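Local coordinates for protein multicopper oxidase type 1 (Nitrosomonas europaea, PDB 3G5W) that binds copper in a mononuclear site and in copper-oxygen clusters, and probably acts as a laccase-like two-domain multicopper oxidase, at residues A[36-41]-A[92-97]; A[97-102]-A[120-125]; A[137-142]-A[296-301]; A[213-218]-A[232-237]. All coordinates share one frame; numbering follows the deposited sequence.

Interaction 1. Residues A[36-41]-A[92-97]; sequences IHVMEG and FKAEPA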
# COMPACT_ATOMS: atom_id res chain seq x y z
N ILE A 36 6.00 27.12 -3.24
CA ILE A 36 7.16 27.53 -4.03
C ILE A 36 6.92 27.05 -5.46
O ILE A 36 6.84 25.85 -5.73
CB ILE A 36 8.51 26.99 -3.47
CG1 ILE A 36 8.73 27.48 -2.03
CG2 ILE A 36 9.66 27.43 -4.36
CD1 ILE A 36 9.98 26.92 -1.36
N HIS A 37 6.79 28.02 -6.36
CA HIS A 37 6.42 27.75 -7.74
C HIS A 37 7.45 28.39 -8.66
O HIS A 37 7.50 29.63 -8.80
CB HIS A 37 5.01 28.27 -7.98
CG HIS A 37 4.42 27.87 -9.30
ND1 HIS A 37 4.86 26.77 -10.01
CD2 HIS A 37 3.41 28.41 -10.03
CE1 HIS A 37 4.15 26.66 -11.12
NE2 HIS A 37 3.27 27.64 -11.15
N VAL A 38 8.27 27.54 -9.26
CA VAL A 38 9.44 27.96 -10.03
C VAL A 38 9.56 27.21 -11.35
O VAL A 38 8.88 26.20 -11.56
CB VAL A 38 10.77 27.78 -9.20
CG1 VAL A 38 10.77 28.67 -7.96
CG2 VAL A 38 11.01 26.32 -8.82
N MET A 39 10.41 27.71 -12.24
CA MET A 39 10.67 27.06 -13.52
C MET A 39 11.84 26.08 -13.39
O MET A 39 12.80 26.35 -12.67
CB MET A 39 10.98 28.11 -14.59
CG MET A 39 11.20 27.55 -16.00
SD MET A 39 9.76 26.73 -16.71
CE MET A 39 8.55 28.05 -16.66
N GLU A 40 11.74 24.95 -14.08
CA GLU A 40 12.85 24.01 -14.23
C GLU A 40 14.12 24.75 -14.64
O GLU A 40 14.13 25.54 -15.59
CB GLU A 40 12.48 22.97 -15.30
CG GLU A 40 13.44 21.80 -15.45
CD GLU A 40 13.12 20.91 -16.65
OE1 GLU A 40 12.19 21.23 -17.43
OE2 GLU A 40 13.81 19.89 -16.82
N GLY A 41 15.20 24.50 -13.90
CA GLY A 41 16.48 25.15 -14.16
C GLY A 41 16.73 26.44 -13.39
O GLY A 41 17.84 26.97 -13.43
N PHE A 92 20.01 25.54 -4.47
CA PHE A 92 19.88 24.41 -5.38
C PHE A 92 19.27 24.84 -6.71
O PHE A 92 18.58 25.86 -6.79
CB PHE A 92 19.07 23.27 -4.72
CG PHE A 92 17.70 23.68 -4.24
CD1 PHE A 92 16.60 23.57 -5.07
CD2 PHE A 92 17.53 24.17 -2.95
CE1 PHE A 92 15.32 23.94 -4.63
CE2 PHE A 92 16.26 24.55 -2.49
CZ PHE A 92 15.16 24.44 -3.34
N LYS A 93 19.56 24.08 -7.76
CA LYS A 93 18.89 24.24 -9.05
C LYS A 93 17.57 23.48 -8.99
O LYS A 93 17.51 22.37 -8.45
CB LYS A 93 19.76 23.72 -10.20
CG LYS A 93 19.22 24.04 -11.60
CD LYS A 93 20.18 23.60 -12.71
CE LYS A 93 21.37 24.54 -12.90
NZ LYS A 93 20.99 25.97 -13.20
N ALA A 94 16.50 24.08 -9.51
CA ALA A 94 15.19 23.43 -9.50
C ALA A 94 15.13 22.38 -10.60
O ALA A 94 14.94 22.70 -11.78
CB ALA A 94 14.08 24.46 -9.67
N GLU A 95 15.35 21.13 -10.20
CA GLU A 95 15.36 20.00 -11.13
C GLU A 95 15.26 18.67 -10.37
O GLU A 95 15.83 18.53 -9.29
CB GLU A 95 16.60 20.02 -12.04
CG GLU A 95 17.93 20.11 -11.29
CD GLU A 95 19.14 20.03 -12.20
OE1 GLU A 95 18.99 20.14 -13.44
OE2 GLU A 95 20.26 19.86 -11.68
N PRO A 96 14.53 17.69 -10.94
CA PRO A 96 13.78 17.77 -12.20
C PRO A 96 12.46 18.53 -12.05
O PRO A 96 12.16 19.04 -10.98
CB PRO A 96 13.52 16.30 -12.54
CG PRO A 96 13.42 15.64 -11.22
CD PRO A 96 14.41 16.36 -10.33
N ALA A 97 11.69 18.61 -13.14
CA ALA A 97 10.37 19.23 -13.10
C ALA A 97 9.36 18.30 -12.43
O ALA A 97 9.57 17.09 -12.36
CB ALA A 97 9.92 19.58 -14.51
O HOH W 1 12.47 17.47 -15.85

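Interaction 2. Residues A[97-102]-A[120-125]; sequences AGTMWY and PLIVEP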
# COMPACT_ATOMS: atom_id res chain seq x y z
N ALA A 97 11.69 18.61 -13.14
CA ALA A 97 10.37 19.23 -13.10
C ALA A 97 9.36 18.30 -12.43
O ALA A 97 9.57 17.09 -12.36
CB ALA A 97 9.92 19.58 -14.51
N GLY A 98 8.26 18.87 -11.95
CA GLY A 98 7.16 18.06 -11.42
C GLY A 98 6.64 18.49 -10.07
O GLY A 98 7.03 19.53 -9.55
N THR A 99 5.72 17.69 -9.53
CA THR A 99 5.14 17.90 -8.22
C THR A 99 6.13 17.39 -7.18
O THR A 99 6.29 16.17 -6.98
CB THR A 99 3.81 17.14 -8.04
OG1 THR A 99 2.88 17.56 -9.05
CG2 THR A 99 3.22 17.40 -6.65
N MET A 100 6.80 18.33 -6.54
CA MET A 100 7.73 18.00 -5.47
C MET A 100 7.20 18.61 -4.17
O MET A 100 6.15 19.26 -4.16
CB MET A 100 9.14 18.48 -5.79
CG MET A 100 9.61 18.22 -7.24
SD MET A 100 9.51 16.50 -7.78
CE MET A 100 10.36 16.59 -9.35
N TRP A 101 7.91 18.41 -3.08
CA TRP A 101 7.52 19.01 -1.82
C TRP A 101 8.71 19.20 -0.90
O TRP A 101 9.82 18.73 -1.21
CB TRP A 101 6.38 18.23 -1.14
CG TRP A 101 6.69 16.83 -0.69
CD1 TRP A 101 7.22 15.82 -1.44
CD2 TRP A 101 6.45 16.27 0.61
NE1 TRP A 101 7.33 14.68 -0.69
CE2 TRP A 101 6.87 14.92 0.57
CE3 TRP A 101 5.92 16.78 1.80
CZ2 TRP A 101 6.78 14.07 1.69
CZ3 TRP A 101 5.83 15.93 2.91
CH2 TRP A 101 6.26 14.59 2.84
N TYR A 102 8.49 19.92 0.19
CA TYR A 102 9.54 20.14 1.15
C TYR A 102 9.03 19.94 2.55
O TYR A 102 7.85 20.18 2.84
CB TYR A 102 10.21 21.50 0.97
CG TYR A 102 9.35 22.73 1.18
CD1 TYR A 102 8.57 23.24 0.16
CD2 TYR A 102 9.39 23.43 2.40
CE1 TYR A 102 7.80 24.39 0.34
CE2 TYR A 102 8.63 24.58 2.59
CZ TYR A 102 7.84 25.05 1.55
OH TYR A 102 7.10 26.21 1.73
N PRO A 120 4.28 22.52 -0.63
CA PRO A 120 4.50 22.06 -2.00
C PRO A 120 5.59 22.82 -2.76
O PRO A 120 5.73 24.04 -2.62
CB PRO A 120 3.13 22.27 -2.64
CG PRO A 120 2.56 23.48 -1.93
CD PRO A 120 3.23 23.56 -0.55
N LEU A 121 6.35 22.09 -3.57
CA LEU A 121 7.35 22.70 -4.43
C LEU A 121 7.01 22.30 -5.86
O LEU A 121 7.23 21.16 -6.27
CB LEU A 121 8.75 22.22 -4.03
CG LEU A 121 9.97 22.47 -4.92
CD1 LEU A 121 10.17 23.95 -5.19
CD2 LEU A 121 11.21 21.86 -4.27
N ILE A 122 6.41 23.24 -6.60
CA ILE A 122 5.97 22.93 -7.96
C ILE A 122 6.98 23.47 -8.97
O ILE A 122 7.18 24.68 -9.08
CB ILE A 122 4.55 23.46 -8.27
CG1 ILE A 122 3.52 22.97 -7.23
CG2 ILE A 122 4.13 23.09 -9.70
CD1 ILE A 122 3.49 21.46 -7.01
N VAL A 123 7.62 22.56 -9.68
CA VAL A 123 8.62 22.92 -10.67
C VAL A 123 8.02 22.72 -12.06
O VAL A 123 7.75 21.58 -12.48
CB VAL A 123 9.92 22.07 -10.52
CG1 VAL A 123 10.98 22.55 -11.49
CG2 VAL A 123 10.44 22.14 -9.09
N GLU A 124 7.80 23.83 -12.76
CA GLU A 124 7.22 23.82 -14.09
C GLU A 124 8.25 23.34 -15.10
O GLU A 124 9.39 23.79 -15.05
CB GLU A 124 6.76 25.22 -14.49
CG GLU A 124 5.56 25.74 -13.72
CD GLU A 124 4.26 25.05 -14.11
OE1 GLU A 124 4.10 24.69 -15.30
OE2 GLU A 124 3.39 24.87 -13.23
N PRO A 125 7.87 22.41 -15.99
CA PRO A 125 8.81 21.99 -17.04
C PRO A 125 8.97 23.09 -18.09
O PRO A 125 8.02 23.83 -18.36
CB PRO A 125 8.15 20.74 -17.63
CG PRO A 125 6.69 20.93 -17.38
CD PRO A 125 6.58 21.70 -16.09

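Interaction 3. Residues A[137-142]-A[296-301]; sequences KDYILM and YYEESL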
# COMPACT_ATOMS: atom_id res chain seq x y z
N LYS A 137 -7.19 23.79 -14.94
CA LYS A 137 -7.12 24.12 -13.50
C LYS A 137 -6.21 23.13 -12.75
O LYS A 137 -6.28 21.93 -12.96
CB LYS A 137 -8.50 24.13 -12.85
CG LYS A 137 -9.59 24.97 -13.52
CD LYS A 137 -10.86 25.05 -12.65
CE LYS A 137 -10.75 26.17 -11.60
NZ LYS A 137 -12.04 26.46 -10.91
N ASP A 138 -5.39 23.66 -11.84
CA ASP A 138 -4.34 22.88 -11.19
C ASP A 138 -4.55 22.96 -9.67
O ASP A 138 -4.69 24.06 -9.13
CB ASP A 138 -2.99 23.48 -11.59
CG ASP A 138 -1.85 22.47 -11.61
OD1 ASP A 138 -1.95 21.43 -10.93
OD2 ASP A 138 -0.84 22.73 -12.30
N TYR A 139 -4.57 21.81 -9.01
CA TYR A 139 -4.89 21.69 -7.58
C TYR A 139 -3.84 20.89 -6.80
O TYR A 139 -3.40 19.84 -7.27
CB TYR A 139 -6.25 20.99 -7.39
CG TYR A 139 -7.43 21.78 -7.88
CD1 TYR A 139 -8.24 22.47 -6.98
CD2 TYR A 139 -7.74 21.85 -9.24
CE1 TYR A 139 -9.34 23.21 -7.42
CE2 TYR A 139 -8.83 22.59 -9.69
CZ TYR A 139 -9.62 23.27 -8.78
OH TYR A 139 -10.70 24.00 -9.23
N ILE A 140 -3.48 21.36 -5.61
CA ILE A 140 -2.54 20.65 -4.75
C ILE A 140 -3.31 20.10 -3.56
O ILE A 140 -3.98 20.86 -2.86
CB ILE A 140 -1.39 21.59 -4.26
CG1 ILE A 140 -0.55 22.06 -5.46
CG2 ILE A 140 -0.52 20.89 -3.20
CD1 ILE A 140 0.38 23.21 -5.15
N LEU A 141 -3.26 18.78 -3.37
CA LEU A 141 -3.87 18.14 -2.19
C LEU A 141 -2.81 17.38 -1.39
O LEU A 141 -2.33 16.32 -1.82
CB LEU A 141 -5.00 17.16 -2.56
CG LEU A 141 -6.06 17.23 -3.67
CD1 LEU A 141 -7.41 16.75 -3.12
CD2 LEU A 141 -6.22 18.56 -4.39
N MET A 142 -2.47 17.92 -0.23
CA MET A 142 -1.49 17.29 0.66
C MET A 142 -2.21 16.51 1.75
O MET A 142 -3.00 17.08 2.50
CB MET A 142 -0.55 18.35 1.25
CG MET A 142 0.16 19.19 0.17
SD MET A 142 1.48 20.26 0.77
CE MET A 142 2.78 19.04 1.02
N TYR A 296 -6.57 25.00 -2.38
CA TYR A 296 -5.69 24.01 -3.01
C TYR A 296 -4.58 24.72 -3.78
O TYR A 296 -3.95 24.13 -4.66
CB TYR A 296 -6.49 23.06 -3.93
CG TYR A 296 -7.63 22.38 -3.22
CD1 TYR A 296 -7.40 21.27 -2.40
CD2 TYR A 296 -8.94 22.84 -3.34
CE1 TYR A 296 -8.43 20.65 -1.71
CE2 TYR A 296 -9.99 22.22 -2.66
CZ TYR A 296 -9.72 21.12 -1.85
OH TYR A 296 -10.73 20.50 -1.17
N TYR A 297 -4.33 25.98 -3.42
CA TYR A 297 -3.37 26.83 -4.11
C TYR A 297 -3.72 27.01 -5.58
O TYR A 297 -2.86 27.36 -6.39
CB TYR A 297 -1.93 26.29 -3.98
CG TYR A 297 -1.19 26.67 -2.72
CD1 TYR A 297 -1.09 28.01 -2.33
CD2 TYR A 297 -0.58 25.71 -1.94
CE1 TYR A 297 -0.39 28.37 -1.17
CE2 TYR A 297 0.12 26.06 -0.77
CZ TYR A 297 0.21 27.39 -0.40
OH TYR A 297 0.89 27.74 0.74
N GLU A 298 -4.99 26.79 -5.93
CA GLU A 298 -5.41 26.84 -7.33
C GLU A 298 -5.37 28.26 -7.91
O GLU A 298 -5.21 28.43 -9.12
CB GLU A 298 -6.79 26.18 -7.52
CG GLU A 298 -7.99 27.04 -7.14
CD GLU A 298 -8.33 27.02 -5.65
OE1 GLU A 298 -9.33 27.69 -5.29
OE2 GLU A 298 -7.63 26.36 -4.85
N GLU A 299 -5.53 29.27 -7.06
CA GLU A 299 -5.40 30.66 -7.51
C GLU A 299 -3.94 31.12 -7.52
O GLU A 299 -3.51 31.80 -8.45
CB GLU A 299 -6.26 31.61 -6.67
CG GLU A 299 -7.78 31.31 -6.70
CD GLU A 299 -8.37 31.32 -8.11
OE1 GLU A 299 -9.11 30.37 -8.46
OE2 GLU A 299 -8.09 32.27 -8.87
N SER A 300 -3.17 30.75 -6.49
CA SER A 300 -1.76 31.13 -6.43
C SER A 300 -0.93 30.52 -7.57
O SER A 300 0.01 31.16 -8.06
CB SER A 300 -1.13 30.78 -5.07
OG SER A 300 -1.64 31.62 -4.04
N LEU A 301 -1.26 29.30 -7.99
CA LEU A 301 -0.55 28.64 -9.10
C LEU A 301 -0.70 29.38 -10.44
O LEU A 301 0.10 29.17 -11.35
CB LEU A 301 -0.98 27.17 -9.26
CG LEU A 301 -0.40 26.14 -8.27
CD1 LEU A 301 -1.20 24.84 -8.32
CD2 LEU A 301 1.08 25.86 -8.53
O HOH W 2 -4.71 26.47 -10.85

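Interaction 4. Residues A[213-218]-A[232-237]; sequences FKDGFP and PGERYD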
# COMPACT_ATOMS: atom_id res chain seq x y z
N PHE A 213 1.43 11.09 -13.72
CA PHE A 213 2.79 11.32 -13.21
C PHE A 213 2.97 10.64 -11.85
O PHE A 213 2.04 10.62 -11.04
CB PHE A 213 3.08 12.83 -13.05
CG PHE A 213 3.06 13.61 -14.34
CD1 PHE A 213 4.25 14.00 -14.95
CD2 PHE A 213 1.85 14.00 -14.92
CE1 PHE A 213 4.24 14.73 -16.13
CE2 PHE A 213 1.83 14.73 -16.11
CZ PHE A 213 3.03 15.09 -16.71
N LYS A 214 4.16 10.08 -11.63
CA LYS A 214 4.56 9.58 -10.31
C LYS A 214 5.86 10.25 -9.93
O LYS A 214 6.79 10.30 -10.73
CB LYS A 214 4.75 8.06 -10.29
CG LYS A 214 5.39 7.55 -8.98
CD LYS A 214 5.63 6.05 -8.95
CE LYS A 214 6.59 5.66 -7.79
NZ LYS A 214 6.29 6.37 -6.49
N ASP A 215 5.91 10.77 -8.70
CA ASP A 215 7.09 11.46 -8.15
C ASP A 215 7.66 12.50 -9.12
O ASP A 215 8.88 12.66 -9.22
CB ASP A 215 8.18 10.44 -7.76
CG ASP A 215 7.70 9.40 -6.75
OD1 ASP A 215 8.45 8.43 -6.51
OD2 ASP A 215 6.59 9.55 -6.19
N GLY A 216 6.78 13.18 -9.84
CA GLY A 216 7.19 14.22 -10.76
C GLY A 216 7.38 13.74 -12.19
O GLY A 216 7.24 14.54 -13.12
N PHE A 217 7.68 12.45 -12.37
CA PHE A 217 8.00 11.90 -13.69
C PHE A 217 6.77 11.38 -14.43
O PHE A 217 5.95 10.68 -13.84
CB PHE A 217 9.01 10.75 -13.57
CG PHE A 217 10.38 11.19 -13.15
CD1 PHE A 217 11.33 11.57 -14.09
CD2 PHE A 217 10.72 11.22 -11.80
CE1 PHE A 217 12.60 11.98 -13.69
CE2 PHE A 217 11.99 11.63 -11.39
CZ PHE A 217 12.93 12.01 -12.34
N PRO A 218 6.66 11.69 -15.74
CA PRO A 218 5.54 11.19 -16.52
C PRO A 218 5.60 9.68 -16.70
O PRO A 218 6.66 9.14 -17.02
CB PRO A 218 5.69 11.90 -17.88
CG PRO A 218 7.11 12.31 -17.95
CD PRO A 218 7.57 12.54 -16.54
N PRO A 232 3.28 7.11 1.76
CA PRO A 232 4.10 8.21 2.29
C PRO A 232 5.29 8.57 1.39
O PRO A 232 6.04 7.69 0.97
CB PRO A 232 4.59 7.64 3.63
CG PRO A 232 3.51 6.70 4.04
CD PRO A 232 3.07 6.05 2.76
N GLY A 233 5.44 9.85 1.08
CA GLY A 233 6.55 10.32 0.25
C GLY A 233 6.26 10.36 -1.24
O GLY A 233 6.89 11.13 -1.97
N GLU A 234 5.32 9.54 -1.70
CA GLU A 234 4.94 9.50 -3.12
C GLU A 234 4.13 10.73 -3.52
O GLU A 234 3.46 11.33 -2.69
CB GLU A 234 4.11 8.26 -3.43
CG GLU A 234 4.81 6.94 -3.22
CD GLU A 234 4.03 5.78 -3.82
OE1 GLU A 234 3.01 5.38 -3.22
OE2 GLU A 234 4.44 5.30 -4.90
N ARG A 235 4.22 11.09 -4.80
CA ARG A 235 3.30 12.04 -5.38
C ARG A 235 2.72 11.43 -6.64
O ARG A 235 3.44 10.78 -7.40
CB ARG A 235 3.98 13.37 -5.73
CG ARG A 235 4.39 14.23 -4.53
CD ARG A 235 5.74 13.82 -3.98
NE ARG A 235 6.81 14.12 -4.92
CZ ARG A 235 7.91 13.39 -5.07
NH1 ARG A 235 8.09 12.29 -4.36
NH2 ARG A 235 8.82 13.76 -5.97
N TYR A 236 1.42 11.66 -6.84
CA TYR A 236 0.76 11.30 -8.08
C TYR A 236 -0.00 12.50 -8.63
O TYR A 236 -0.74 13.15 -7.89
CB TYR A 236 -0.20 10.13 -7.85
CG TYR A 236 0.51 8.81 -7.67
CD1 TYR A 236 0.95 8.08 -8.77
CD2 TYR A 236 0.77 8.30 -6.40
CE1 TYR A 236 1.61 6.86 -8.62
CE2 TYR A 236 1.43 7.08 -6.23
CZ TYR A 236 1.85 6.37 -7.35
OH TYR A 236 2.51 5.16 -7.20
N ASP A 237 0.20 12.79 -9.91
CA ASP A 237 -0.64 13.77 -10.61
C ASP A 237 -1.74 13.04 -11.35
O ASP A 237 -1.48 12.19 -12.22
CB ASP A 237 0.18 14.63 -11.59
CG ASP A 237 1.22 15.50 -10.89
OD1 ASP A 237 1.50 16.61 -11.39
OD2 ASP A 237 1.79 15.08 -9.86
O HOH W 3 11.23 12.48 -8.07
O HOH W 4 3.71 13.19 -9.49

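Interaction 1. Residues A[36-41]-A[92-97]
Gly41 N donates to Ala94 O where two strands of the first cupredoxin-type domain of this multicopper oxidase run out into loops. Residues 36-41 leave strand 35-39, and residues 92-97 leave strand 87-93, which belongs to the other sheet. The bond is 2.8 Å from Gly41 N to Ala94 O and nearly straight, 177° at the hydrogen. The same oxygen also receives a CA-H contact from Glu40 CA at 3.5 Å. Gly41 O has a weak bond from Lys93 NZ, at 3.3 Å. The lysine chain bends at its last two torsions to reach it, but its stronger partner is Asp43, with which it forms a salt bridge. Glu40 divides its carboxylate. OE1 accepts from the backbone N of Lys126, and OE2 takes a hydrogen from a water. That water in turn accepts from Ala97 N, so the amide is served although Glu40 does not reach it directly. Apolar contact is small. Ala94 CB sits beside Met39 O and meets Val38, whose CG2 occupies the crowded position between backbone N and carbonyl carbon. The two methyl carbons, Val38 CG2 and Ala94 CB, are 3.7 Å apart.

Interaction 2. Residues A[97-102]-A[120-125]
Tyr102 CG stands between its backbone N and carbonyl carbon (chi1 63°), which brings the ring edge-on to the neighbouring strand. The edge meets Pro120 O, 3.6 Å from Tyr102 CE1, and also Leu121 CB. Leu121 CB packs beside Met100 CB as well. Met100 CG lies beside its own backbone N, and the chain bends at chi2 (-55°) to carry the sulfur away from this strand. Residues 98-102 and 120-124 form an antiparallel pair at 147°. Gly98 with Val123 and Met100 with Leu121 are hydrogen-bonded pairs. Thr99 with Ile122 and Trp101 with Pro120 are non-hydrogen-bonded pairs. Gly98 N to Val123 O is 2.8 Å, and Leu121 N to Met100 O is 2.9 Å. On the face of Thr99 and Ile122 the two side chains lie side by side, with Thr99 CG2 4.1 Å from Ile122 CD1. At the strand start Ala97 CB rests on Pro125 CB at 3.8 Å. A side chain on Gly98 would crowd Met100 CE. Trp101 touches the bound Cu-O-Cu linkage, so this pairing carries one wall of that copper pocket. Tyr102 OH bonds to Pro34 O. In the sheet, strand 98-103 lies between strands 59-61 and 118-124, and strand 35-39 follows on the far side of 118-124. The Thr99, Trp101, Pro120 and Ile122 face packs on strands 137-146 and 187-194.

Interaction 3. Residues A[137-142]-A[296-301]
Tyr139 and Tyr296 meet through Tyr139 CD1 and Tyr296 CB, 3.6 Å apart. Their ring planes are 60° apart, and Tyr296 CG lies at the edge of the Tyr139 ring. Glu298 CB sits over one face of that ring, 4.1 Å from its centroid and offset toward the rim. The Tyr296 ring has Ile140 O at its edge and Leu141 CD2 nearby, 3.6 Å from Tyr296 CD1. Ile140 N donates to Tyr296 O at 3.0 Å. Ile140 CD1 touches Tyr297 CB and Leu301 CD1, the latter at 3.9 Å. A water accepts from Asp138 N and donates to Glu298 O, at 2.7 Å from that oxygen. The next shell fixes these groups. Glu298 CG stands between backbone N and carbonyl carbon (chi1 80°), and a bend at chi2 returns OE2 to Tyr296 N, which donates to it at 3.0 Å. OE1 accepts from Asp294 N. Tyr296 OH bonds to Gln178 O, Tyr297 OH to Ala33 O, and Asp138 OD1 pairs with Arg191. An alanine at Tyr296 would probably open a gap beside Tyr139 and Leu141 and leave Gln178 O without its hydroxyl partner. The loop covers strand 137-146 of the second domain, and Tyr297 and Leu301 also touch Leu35 of the first. The chemistry is mixed. One direct backbone bond and one water bridge hold the backbones together, and rings and aliphatic carbons fill most of the rest. The acid of Glu298 is used to brace its own loop, not to pair with the strand.

Interaction 4. Residues A[213-218]-A[232-237]
Lys214 and Tyr236 lie side by side and point the same way, with Lys214 CB and CG along the ring and Lys214 CD 3.7 Å from Tyr236 OH. The lysine is extended until a bend at its last torsion (chi4 44°), which turns NZ to Glu234. Lys214 NZ to Glu234 OE2 is a 2.7 Å salt bridge on the anti lone pair of the oxygen. NZ also bridges to Asp215 OD1, at 3.0 Å, from above the carboxylate plane. OD1 also accepts from Asp226 N and Thr227 N of the second subunit, and NZ donates to Thr227 O there. An alanine in place of Lys214 would probably leave Glu234 and Asp215 without their shared positive partner. Asp215 and Arg235 cross at about a right angle, yet their carboxylate and guanidinium planes are only 3° apart. Asp215 CA lies over one guanidinium face. The ion pair is long, 3.6 Å from Asp215 OD2 to Arg235 NH1; no guanidinium N-H points at the oxygen, which lies well out of that plane. OD2 instead accepts from Arg235 N at 3.1 Å, nearly along its C-O axis. Arg235 NH1 donates to Gly233 O, and NH2 pairs with Asp226 of the second subunit. Asp215 N donates to Arg235 O at 2.8 Å. Phe213 CB and Asp237 CB pack 3.7 Å apart; Arg189 pairs with Asp237 and is a cation-pi partner of Phe213. Residues 214-217 form a type I' turn, a beta hairpin tip of the second cupredoxin-type domain, paired with strand 235-241. It carries a salt-bridge network whose members also reach the second subunit.

From the N terminus, interaction 1 closes a loop of 50 residues and joins the ends of strands 35-39 and 87-93, which lie in different sheets. Interaction 2 follows, shares Ala97 with it, and closes the short loop 103-119. Strand 118-124 lies next to 35-39, so these two contacts meet in one sheet. Interaction 3 spans 153 residues, from strand 137-146 to the late loop 296-301. Interaction 4 falls within that span, closes the 13-residue loop 219-231 and reaches the same sheet, without touching interaction 3. None of the four cross. Between the domains, Pro120 and Ile122 pack on Ile140, and Thr99 bonds to Asp237 and Arg235.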